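Local atomic coordinates of UspA domain-containing protein (Pyrococcus horikoshii, PDB entry 2DUM), a protein that is of unknown function but belongs to the universal stress protein A family, with an alpha/beta fold built on a parallel five-stranded sheet. Residues V22-F25 / E26-K30; K79-E82 / K83-E86; I104-D107 / E108-V112. All coordinates share one frame; numbering follows the deposited sequence.

How the contacts relate
Followed from the N terminus, the three contacts come in series, none nested in or crossing another, and each closes just one or two turns within a single helix. Contact 1 lies at the C-terminal end of helix 16-28, which connects strand 7-11 to strand 35-43 along the chain. Contact 2 sits in the later half of helix 69-90, its centre about 17 Å from that of contact 1. Contact 3 opens helix 105-115, directly after strand 95-103, across the chain's centre from both the others. Together they illustrate a general principle: each helix is stitched locally, while contacts 2 and 3 face strands of the sheet and contact 1 meets helix 69-90, loops and the second subunit.

Contact 1: V22-F25 / E26-K30; sequences VEVF and EKRNK
The amide of Asn29 closes the last turn of helix 16-28 by donating to the carbonyl of Phe25, with Asn29 N 2.6 Å from Phe25 O. This helix is the connection of a beta-alpha-beta unit, between strands 7-11 and 35-43, and Asn29 is the first residue to leave helical geometry. The preceding residues follow the same i to i+4 pattern: Glu26, Lys27 and Arg28 donate to Val22, Glu23 and Val24, and Lys27 N lies 2.6 Å from Glu23 O.

Phe25 and Asn29 also meet through their side chains, which run side by side; both have CG anti to the backbone N (chi1 -170° and 179°), which, four residues apart on the helix, sends them the same way. Asn29 CB stands over the centre of the Phe25 ring in a CH-pi contact, 3.7 Å from the centroid. Its amide group extends across the same ring, the two planes 32° apart, while OD1 accepts from Met31 N and, weakly, from Met4 N of the second subunit. Phe25 further stacks on Phe91, which joins this helix end to the chain just beyond helix 69-90.

On another flank the aliphatic part of Arg28 lies alongside Val24, and its guanidinium continues to a salt bridge with Asp158. Val24 CG1 meets the edge of that group in plane and lies 3.4 Å from Arg28 CD.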
ATOM      1  N   VAL A  22      -4.804  12.836  -3.575  1.00 55.29           N
ATOM      2  CA  VAL A  22      -5.522  13.488  -2.465  1.00 55.71           C
ATOM      3  C   VAL A  22      -7.046  13.454  -2.641  1.00 56.19           C
ATOM      4  O   VAL A  22      -7.737  13.017  -1.693  1.00 57.47           O
ATOM      5  CB  VAL A  22      -4.999  14.920  -2.160  1.00 55.61           C
ATOM      6  CG1 VAL A  22      -5.889  15.632  -1.211  1.00 54.60           C
ATOM      7  CG2 VAL A  22      -3.613  14.877  -1.550  1.00 56.47           C
ATOM      8  N   GLU A  23      -7.592  13.848  -3.804  1.00 55.56           N
ATOM      9  CA  GLU A  23      -9.044  13.562  -4.061  1.00 55.61           C
ATOM     10  C   GLU A  23      -9.363  12.087  -3.835  1.00 53.64           C
ATOM     11  O   GLU A  23     -10.227  11.724  -3.004  1.00 53.07           O
ATOM     12  CB  GLU A  23      -9.468  13.909  -5.478  1.00 56.40           C
ATOM     13  CG  GLU A  23      -9.568  15.400  -5.695  1.00 64.48           C
ATOM     14  CD  GLU A  23      -9.055  15.868  -7.093  1.00 74.36           C
ATOM     15  OE1 GLU A  23      -8.126  15.258  -7.702  1.00 77.56           O
ATOM     16  OE2 GLU A  23      -9.567  16.897  -7.587  1.00 78.18           O
ATOM     17  N   VAL A  24      -8.630  11.232  -4.550  1.00 51.02           N
ATOM     18  CA  VAL A  24      -8.955   9.836  -4.504  1.00 48.23           C
ATOM     19  C   VAL A  24      -9.011   9.412  -3.051  1.00 47.67           C
ATOM     20  O   VAL A  24      -9.959   8.756  -2.708  1.00 47.30           O
ATOM     21  CB  VAL A  24      -7.944   9.015  -5.231  1.00 48.42           C
ATOM     22  CG1 VAL A  24      -8.490   7.688  -5.471  1.00 45.48           C
ATOM     23  CG2 VAL A  24      -7.592   9.695  -6.511  1.00 46.67           C
ATOM     24  N   PHE A  25      -8.045   9.806  -2.193  1.00 46.02           N
ATOM     25  CA  PHE A  25      -8.095   9.351  -0.835  1.00 44.83           C
ATOM     26  C   PHE A  25      -9.336   9.895  -0.286  1.00 47.04           C
ATOM     27  O   PHE A  25     -10.088   9.188   0.384  1.00 47.48           O
ATOM     28  CB  PHE A  25      -6.985   9.880  -0.022  1.00 43.09           C
ATOM     29  CG  PHE A  25      -6.887   9.234   1.342  1.00 42.08           C
ATOM     30  CD1 PHE A  25      -6.504   7.927   1.490  1.00 39.69           C
ATOM     31  CD2 PHE A  25      -7.140   9.939   2.503  1.00 43.00           C
ATOM     32  CE1 PHE A  25      -6.418   7.325   2.752  1.00 38.15           C
ATOM     33  CE2 PHE A  25      -7.020   9.303   3.803  1.00 40.68           C
ATOM     34  CZ  PHE A  25      -6.685   8.004   3.896  1.00 36.53           C
ATOM     35  N   GLU A  26      -9.609  11.153  -0.639  1.00 49.32           N
ATOM     36  CA  GLU A  26     -10.770  11.869  -0.101  1.00 51.07           C
ATOM     37  C   GLU A  26     -12.068  11.175  -0.401  1.00 50.15           C
ATOM     38  O   GLU A  26     -12.870  11.001   0.507  1.00 49.14           O
ATOM     39  CB  GLU A  26     -10.793  13.321  -0.572  1.00 52.70           C
ATOM     40  CG  GLU A  26     -12.232  13.961  -0.716  1.00 60.04           C
ATOM     41  CD  GLU A  26     -12.811  14.501   0.635  1.00 70.05           C
ATOM     42  OE1 GLU A  26     -13.661  13.766   1.233  1.00 71.28           O
ATOM     43  OE2 GLU A  26     -12.403  15.633   1.099  1.00 72.30           O
ATOM     44  N   LYS A  27     -12.231  10.730  -1.664  1.00 51.34           N
ATOM     45  CA  LYS A  27     -13.433   9.909  -2.131  1.00 51.61           C
ATOM     46  C   LYS A  27     -13.500   8.439  -1.706  1.00 50.83           C
ATOM     47  O   LYS A  27     -14.491   7.996  -1.106  1.00 50.11           O
ATOM     48  CB  LYS A  27     -13.689  10.013  -3.621  1.00 51.69           C
ATOM     49  CG  LYS A  27     -15.217  10.163  -3.912  1.00 56.93           C
ATOM     50  CD  LYS A  27     -16.232   9.543  -2.731  1.00 60.91           C
ATOM     51  CE  LYS A  27     -17.699   9.013  -3.180  1.00 58.80           C
ATOM     52  NZ  LYS A  27     -17.742   7.497  -3.592  1.00 63.92           N
ATOM     53  N   ARG A  28     -12.416   7.719  -1.984  1.00 50.64           N
ATOM     54  CA  ARG A  28     -12.182   6.366  -1.488  1.00 50.00           C
ATOM     55  C   ARG A  28     -12.333   6.244  -0.018  1.00 48.98           C
ATOM     56  O   ARG A  28     -13.098   5.404   0.418  1.00 48.70           O
ATOM     57  CB  ARG A  28     -10.785   5.888  -1.873  1.00 50.41           C
ATOM     58  CG  ARG A  28     -10.617   5.877  -3.347  1.00 52.23           C
ATOM     59  CD  ARG A  28      -9.563   4.949  -3.816  1.00 58.58           C
ATOM     60  NE  ARG A  28     -10.025   4.107  -4.949  1.00 63.43           N
ATOM     61  CZ  ARG A  28     -10.677   2.940  -4.813  1.00 64.35           C
ATOM     62  NH1 ARG A  28     -11.031   2.271  -5.904  1.00 63.80           N
ATOM     63  NH2 ARG A  28     -10.983   2.449  -3.587  1.00 63.95           N
ATOM     64  N   ASN A  29     -11.617   7.078   0.743  1.00 48.65           N
ATOM     65  CA  ASN A  29     -11.556   6.906   2.235  1.00 48.91           C
ATOM     66  C   ASN A  29     -12.594   7.599   3.048  1.00 48.56           C
ATOM     67  O   ASN A  29     -12.852   8.820   2.812  1.00 48.77           O
ATOM     68  CB  ASN A  29     -10.231   7.379   2.851  1.00 48.73           C
ATOM     69  CG  ASN A  29     -10.211   7.225   4.360  1.00 48.67           C
ATOM     70  OD1 ASN A  29     -10.503   6.143   4.889  1.00 53.67           O
ATOM     71  ND2 ASN A  29      -9.866   8.292   5.061  1.00 49.83           N
ATOM     72  N   LYS A  30     -13.118   6.861   4.044  1.00 47.77           N
ATOM     73  CA  LYS A  30     -13.903   7.534   5.089  1.00 47.47           C
ATOM     74  C   LYS A  30     -13.496   7.441   6.571  1.00 46.37           C
ATOM     75  O   LYS A  30     -14.153   8.012   7.444  1.00 46.74           O
ATOM     76  CB  LYS A  30     -15.392   7.288   4.888  1.00 47.77           C
ATOM     77  CG  LYS A  30     -15.957   8.346   3.968  1.00 51.07           C
ATOM     78  CD  LYS A  30     -17.406   8.069   3.572  1.00 56.53           C
ATOM     79  CE  LYS A  30     -17.533   8.259   2.061  1.00 61.47           C
ATOM     80  NZ  LYS A  30     -16.738   7.194   1.327  1.00 66.24           N
TER

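Contact 2: K79-E82 / K83-E86; sequences KLQE and KAEE
Backbone bonding between Lys79 and Lys83 leads into a kinked turn of helix 69-90, in a region predicted to form a coiled coil, within the alpha/beta fold of a universal stress protein. An i to i+4 bond runs from Lys83 N to Lys79 O, 3.0 Å. The next bond, from Ala84 N to Leu80 O, is weak because its N-H points poorly at the acceptor. After it the helix kinks: the amides of Glu85 and Glu86 have no bond to the turn before in the usual pattern, and Glu85 N instead makes a weak i+3 bond of 3.3 Å to Glu82 O.

Van der Waals contact across the turn is slight. The bent side chain of Gln81 brings NE2 to 3.5 Å from the methyl CB of Ala84, so that an amide end lies against a small apolar surface.

Among the charged groups, Glu82 curls back over its own turn, CG set between the backbone N and carbonyl carbon (chi1 69°). Its OE2 is 4.9 Å from Glu86 OE1, a pair of like charges that probably repel if both are ionised. Lys83, extended beyond CG, runs to Thr12, where its NZ bonds to OG1, and it makes a cation-pi contact with Tyr19 of helix 16-28.

The helix lies on the sheet through Leu80 and Ala84: Leu80 rests on Thr98 and Ile100 of strand 95-103, and Ala84 on Thr98.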
ATOM      1  N   LYS A  79       2.938  26.811  -1.154  1.00 80.05           N
ATOM      2  CA  LYS A  79       1.855  25.910  -1.555  1.00 78.69           C
ATOM      3  C   LYS A  79       1.613  24.817  -0.525  1.00 77.38           C
ATOM      4  O   LYS A  79       0.570  24.173  -0.532  1.00 77.45           O
ATOM      5  CB  LYS A  79       2.107  25.297  -2.954  1.00 78.65           C
ATOM      6  CG  LYS A  79       3.487  25.428  -3.537  1.00 76.56           C
ATOM      7  CD  LYS A  79       3.427  24.869  -4.963  1.00 78.39           C
ATOM      8  CE  LYS A  79       4.715  25.142  -5.734  1.00 81.27           C
ATOM      9  NZ  LYS A  79       5.264  26.512  -5.380  1.00 83.87           N
ATOM     10  N   LEU A  80       2.590  24.641   0.360  1.00 75.41           N
ATOM     11  CA  LEU A  80       2.675  23.481   1.186  1.00 72.98           C
ATOM     12  C   LEU A  80       1.919  23.887   2.322  1.00 71.32           C
ATOM     13  O   LEU A  80       0.977  23.265   2.682  1.00 70.05           O
ATOM     14  CB  LEU A  80       4.117  23.266   1.624  1.00 73.68           C
ATOM     15  CG  LEU A  80       4.594  21.872   2.027  1.00 72.80           C
ATOM     16  CD1 LEU A  80       4.714  21.783   3.505  1.00 72.15           C
ATOM     17  CD2 LEU A  80       3.648  20.817   1.490  1.00 71.28           C
ATOM     18  N   GLN A  81       2.320  24.999   2.880  1.00 71.40           N
ATOM     19  CA  GLN A  81       1.718  25.346   4.130  1.00 72.15           C
ATOM     20  C   GLN A  81       0.314  25.887   3.879  1.00 70.52           C
ATOM     21  O   GLN A  81      -0.497  26.046   4.783  1.00 70.88           O
ATOM     22  CB  GLN A  81       2.623  26.198   5.047  1.00 72.50           C
ATOM     23  CG  GLN A  81       2.295  25.995   6.588  1.00 78.66           C
ATOM     24  CD  GLN A  81       0.871  26.613   7.081  1.00 84.03           C
ATOM     25  OE1 GLN A  81       0.700  27.877   7.168  1.00 84.85           O
ATOM     26  NE2 GLN A  81      -0.124  25.708   7.391  1.00 81.84           N
ATOM     27  N   GLU A  82      -0.053  26.055   2.640  1.00 69.02           N
ATOM     28  CA  GLU A  82      -1.447  26.300   2.507  1.00 67.45           C
ATOM     29  C   GLU A  82      -2.257  25.034   2.102  1.00 66.07           C
ATOM     30  O   GLU A  82      -3.412  24.944   2.438  1.00 66.08           O
ATOM     31  CB  GLU A  82      -1.671  27.566   1.678  1.00 68.93           C
ATOM     32  CG  GLU A  82      -1.279  27.425   0.171  1.00 73.89           C
ATOM     33  CD  GLU A  82      -2.435  26.815  -0.693  1.00 77.49           C
ATOM     34  OE1 GLU A  82      -3.027  27.565  -1.547  1.00 79.49           O
ATOM     35  OE2 GLU A  82      -2.756  25.605  -0.487  1.00 76.62           O
ATOM     36  N   LYS A  83      -1.640  24.057   1.435  1.00 64.64           N
ATOM     37  CA  LYS A  83      -2.243  22.745   1.081  1.00 64.13           C
ATOM     38  C   LYS A  83      -2.252  21.880   2.322  1.00 64.50           C
ATOM     39  O   LYS A  83      -2.732  20.775   2.332  1.00 63.87           O
ATOM     40  CB  LYS A  83      -1.380  22.072  -0.011  1.00 63.28           C
ATOM     41  CG  LYS A  83      -1.730  20.670  -0.460  1.00 61.28           C
ATOM     42  CD  LYS A  83      -0.611  20.033  -1.352  1.00 62.86           C
ATOM     43  CE  LYS A  83      -0.849  18.453  -1.797  1.00 61.90           C
ATOM     44  NZ  LYS A  83      -0.223  17.746  -3.100  1.00 55.77           N
ATOM     45  N   ALA A  84      -1.624  22.401   3.369  1.00 66.06           N
ATOM     46  CA  ALA A  84      -1.656  21.836   4.718  1.00 66.42           C
ATOM     47  C   ALA A  84      -3.076  21.668   5.068  1.00 66.71           C
ATOM     48  O   ALA A  84      -3.462  20.631   5.534  1.00 68.00           O
ATOM     49  CB  ALA A  84      -1.047  22.774   5.717  1.00 65.79           C
ATOM     50  N   GLU A  85      -3.869  22.696   4.857  1.00 67.42           N
ATOM     51  CA  GLU A  85      -5.203  22.661   5.422  1.00 67.03           C
ATOM     52  C   GLU A  85      -6.316  22.005   4.561  1.00 65.54           C
ATOM     53  O   GLU A  85      -7.392  21.759   5.080  1.00 65.62           O
ATOM     54  CB  GLU A  85      -5.594  24.022   6.050  1.00 67.32           C
ATOM     55  CG  GLU A  85      -6.807  24.005   7.073  1.00 69.94           C
ATOM     56  CD  GLU A  85      -6.548  23.383   8.516  1.00 79.02           C
ATOM     57  OE1 GLU A  85      -5.428  23.547   9.157  1.00 77.88           O
ATOM     58  OE2 GLU A  85      -7.542  22.740   9.009  1.00 80.49           O
ATOM     59  N   GLU A  86      -6.064  21.666   3.305  1.00 63.74           N
ATOM     60  CA  GLU A  86      -7.074  20.854   2.561  1.00 63.34           C
ATOM     61  C   GLU A  86      -6.793  19.286   2.575  1.00 61.31           C
ATOM     62  O   GLU A  86      -7.710  18.409   2.567  1.00 60.96           O
ATOM     63  CB  GLU A  86      -7.395  21.479   1.176  1.00 64.00           C
ATOM     64  CG  GLU A  86      -7.359  20.545  -0.071  1.00 69.34           C
ATOM     65  CD  GLU A  86      -6.037  20.567  -0.916  1.00 75.92           C
ATOM     66  OE1 GLU A  86      -5.051  21.239  -0.512  1.00 78.60           O
ATOM     67  OE2 GLU A  86      -5.981  19.887  -1.994  1.00 78.65           O
TER

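Contact 3: I104-D107 / E108-V112; sequences IPWD and EIVKV
The ammonium of Lys111 is shared by two carboxylates, Asp107 one turn back and Glu108 three residues back, in a salt-bridge network on the first turns of helix 105-115. Lys111 NZ lies 3.2 Å from Asp107 OD1, which it meets from above the carboxylate plane. The link to Glu108 is shorter, with NZ 2.8 Å from OE1 on the syn side, 24° out of the carboxylate plane. A shared cation probably offsets the repulsion between Asp107 OD1 and Glu108 OE1, which are 4.0 Å apart.

Ile104 holds the N-cap position, and its carbonyl accepts from both Asp107 N and Glu108 N, the latter at 2.9 Å. With CG anti to its carbonyl carbon (chi1 -64°), Glu108 folds back over this N-cap residue, its CG 3.6 Å from Ile104 O, and the two side chains cross at about a right angle. The other oxygen of Glu108, OE2, forms a salt bridge with Arg101 of strand 95-103. An alanine here would probably leave Arg101 without its carboxylate mate and Lys111 freer to turn, held in this network by Asp107 alone.

Behind this charged flank, Ile109 packs on Val41 of strand 35-43 and Pro11 of strand 7-11, while Trp106 leans on Arg142 and Val143 of helix 138-146.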
ATOM      1  N   ILE A 104      17.307  13.495  -1.877  1.00 66.76           N
ATOM      2  CA  ILE A 104      16.772  12.600  -2.926  1.00 66.90           C
ATOM      3  C   ILE A 104      15.421  12.153  -2.453  1.00 65.46           C
ATOM      4  O   ILE A 104      15.289  11.563  -1.362  1.00 65.04           O
ATOM      5  CB  ILE A 104      17.720  11.377  -3.369  1.00 67.60           C
ATOM      6  CG1 ILE A 104      18.259  10.591  -2.138  1.00 68.85           C
ATOM      7  CG2 ILE A 104      18.804  11.862  -4.356  1.00 66.36           C
ATOM      8  CD1 ILE A 104      18.379  11.452  -0.779  1.00 69.98           C
ATOM      9  N   PRO A 105      14.418  12.467  -3.253  1.00 64.42           N
ATOM     10  CA  PRO A 105      13.100  12.163  -2.812  1.00 64.95           C
ATOM     11  C   PRO A 105      12.980  10.841  -1.982  1.00 65.23           C
ATOM     12  O   PRO A 105      12.806  10.925  -0.752  1.00 64.96           O
ATOM     13  CB  PRO A 105      12.295  12.241  -4.115  1.00 65.20           C
ATOM     14  CG  PRO A 105      12.947  13.396  -4.833  1.00 63.85           C
ATOM     15  CD  PRO A 105      14.421  13.116  -4.571  1.00 64.05           C
ATOM     16  N   TRP A 106      13.139   9.658  -2.588  1.00 65.48           N
ATOM     17  CA  TRP A 106      12.859   8.417  -1.825  1.00 65.11           C
ATOM     18  C   TRP A 106      13.649   8.304  -0.531  1.00 62.80           C
ATOM     19  O   TRP A 106      13.286   7.543   0.361  1.00 62.06           O
ATOM     20  CB  TRP A 106      13.152   7.138  -2.629  1.00 68.30           C
ATOM     21  CG  TRP A 106      14.565   6.743  -2.448  1.00 70.09           C
ATOM     22  CD1 TRP A 106      15.157   6.088  -1.369  1.00 72.91           C
ATOM     23  CD2 TRP A 106      15.587   7.057  -3.334  1.00 72.14           C
ATOM     24  NE1 TRP A 106      16.509   5.973  -1.572  1.00 71.85           N
ATOM     25  CE2 TRP A 106      16.799   6.568  -2.773  1.00 72.44           C
ATOM     26  CE3 TRP A 106      15.611   7.733  -4.561  1.00 74.84           C
ATOM     27  CZ2 TRP A 106      18.021   6.746  -3.397  1.00 73.53           C
ATOM     28  CZ3 TRP A 106      16.825   7.892  -5.199  1.00 74.54           C
ATOM     29  CH2 TRP A 106      18.025   7.401  -4.613  1.00 74.04           C
ATOM     30  N   ASP A 107      14.764   9.002  -0.456  1.00 60.46           N
ATOM     31  CA  ASP A 107      15.649   8.751   0.640  1.00 58.67           C
ATOM     32  C   ASP A 107      15.194   9.647   1.786  1.00 56.90           C
ATOM     33  O   ASP A 107      15.243   9.310   2.978  1.00 55.09           O
ATOM     34  CB  ASP A 107      17.103   8.962   0.226  1.00 58.42           C
ATOM     35  CG  ASP A 107      18.098   8.569   1.345  1.00 62.36           C
ATOM     36  OD1 ASP A 107      18.954   9.422   1.721  1.00 66.16           O
ATOM     37  OD2 ASP A 107      18.029   7.428   1.901  1.00 64.51           O
ATOM     38  N   GLU A 108      14.693  10.797   1.415  1.00 55.50           N
ATOM     39  CA  GLU A 108      14.160  11.620   2.450  1.00 55.04           C
ATOM     40  C   GLU A 108      12.853  11.028   2.996  1.00 52.36           C
ATOM     41  O   GLU A 108      12.724  10.852   4.206  1.00 51.27           O
ATOM     42  CB  GLU A 108      14.018  13.039   1.949  1.00 56.27           C
ATOM     43  CG  GLU A 108      15.371  13.667   1.608  1.00 63.04           C
ATOM     44  CD  GLU A 108      16.488  13.348   2.637  1.00 71.96           C
ATOM     45  OE1 GLU A 108      17.685  13.194   2.201  1.00 75.25           O
ATOM     46  OE2 GLU A 108      16.159  13.272   3.861  1.00 75.76           O
ATOM     47  N   ILE A 109      11.914  10.706   2.094  1.00 49.32           N
ATOM     48  CA  ILE A 109      10.721   9.941   2.425  1.00 46.14           C
ATOM     49  C   ILE A 109      11.040   8.853   3.460  1.00 46.24           C
ATOM     50  O   ILE A 109      10.406   8.789   4.499  1.00 46.10           O
ATOM     51  CB  ILE A 109      10.136   9.211   1.200  1.00 45.04           C
ATOM     52  CG1 ILE A 109      10.038  10.097  -0.031  1.00 43.24           C
ATOM     53  CG2 ILE A 109       8.814   8.733   1.499  1.00 42.95           C
ATOM     54  CD1 ILE A 109       9.115  11.181   0.111  1.00 40.47           C
ATOM     55  N   VAL A 110      12.024   8.012   3.185  1.00 45.81           N
ATOM     56  CA  VAL A 110      12.267   6.871   4.015  1.00 46.43           C
ATOM     57  C   VAL A 110      12.919   7.295   5.350  1.00 47.73           C
ATOM     58  O   VAL A 110      12.712   6.730   6.440  1.00 45.90           O
ATOM     59  CB  VAL A 110      13.190   5.950   3.285  1.00 46.40           C
ATOM     60  CG1 VAL A 110      13.610   4.819   4.215  1.00 47.31           C
ATOM     61  CG2 VAL A 110      12.504   5.425   2.068  1.00 43.70           C
ATOM     62  N   LYS A 111      13.738   8.321   5.228  1.00 50.42           N
ATOM     63  CA  LYS A 111      14.438   8.858   6.388  1.00 52.36           C
ATOM     64  C   LYS A 111      13.405   9.380   7.341  1.00 52.10           C
ATOM     65  O   LYS A 111      13.362   8.955   8.477  1.00 53.82           O
ATOM     66  CB  LYS A 111      15.538   9.896   6.013  1.00 52.96           C
ATOM     67  CG  LYS A 111      16.977   9.326   6.177  1.00 56.79           C
ATOM     68  CD  LYS A 111      17.966   9.682   5.088  1.00 60.06           C
ATOM     69  CE  LYS A 111      18.356  11.132   5.225  1.00 64.03           C
ATOM     70  NZ  LYS A 111      19.116  11.599   4.005  1.00 69.05           N
ATOM     71  N   VAL A 112      12.535  10.240   6.856  1.00 52.13           N
ATOM     72  CA  VAL A 112      11.507  10.845   7.683  1.00 52.52           C
ATOM     73  C   VAL A 112      10.455   9.828   8.139  1.00 51.83           C
ATOM     74  O   VAL A 112       9.949   9.934   9.234  1.00 52.04           O
ATOM     75  CB  VAL A 112      10.761  11.939   6.905  1.00 53.65           C
ATOM     76  CG1 VAL A 112       9.426  12.278   7.565  1.00 54.77           C
ATOM     77  CG2 VAL A 112      11.635  13.222   6.698  1.00 55.37           C
TER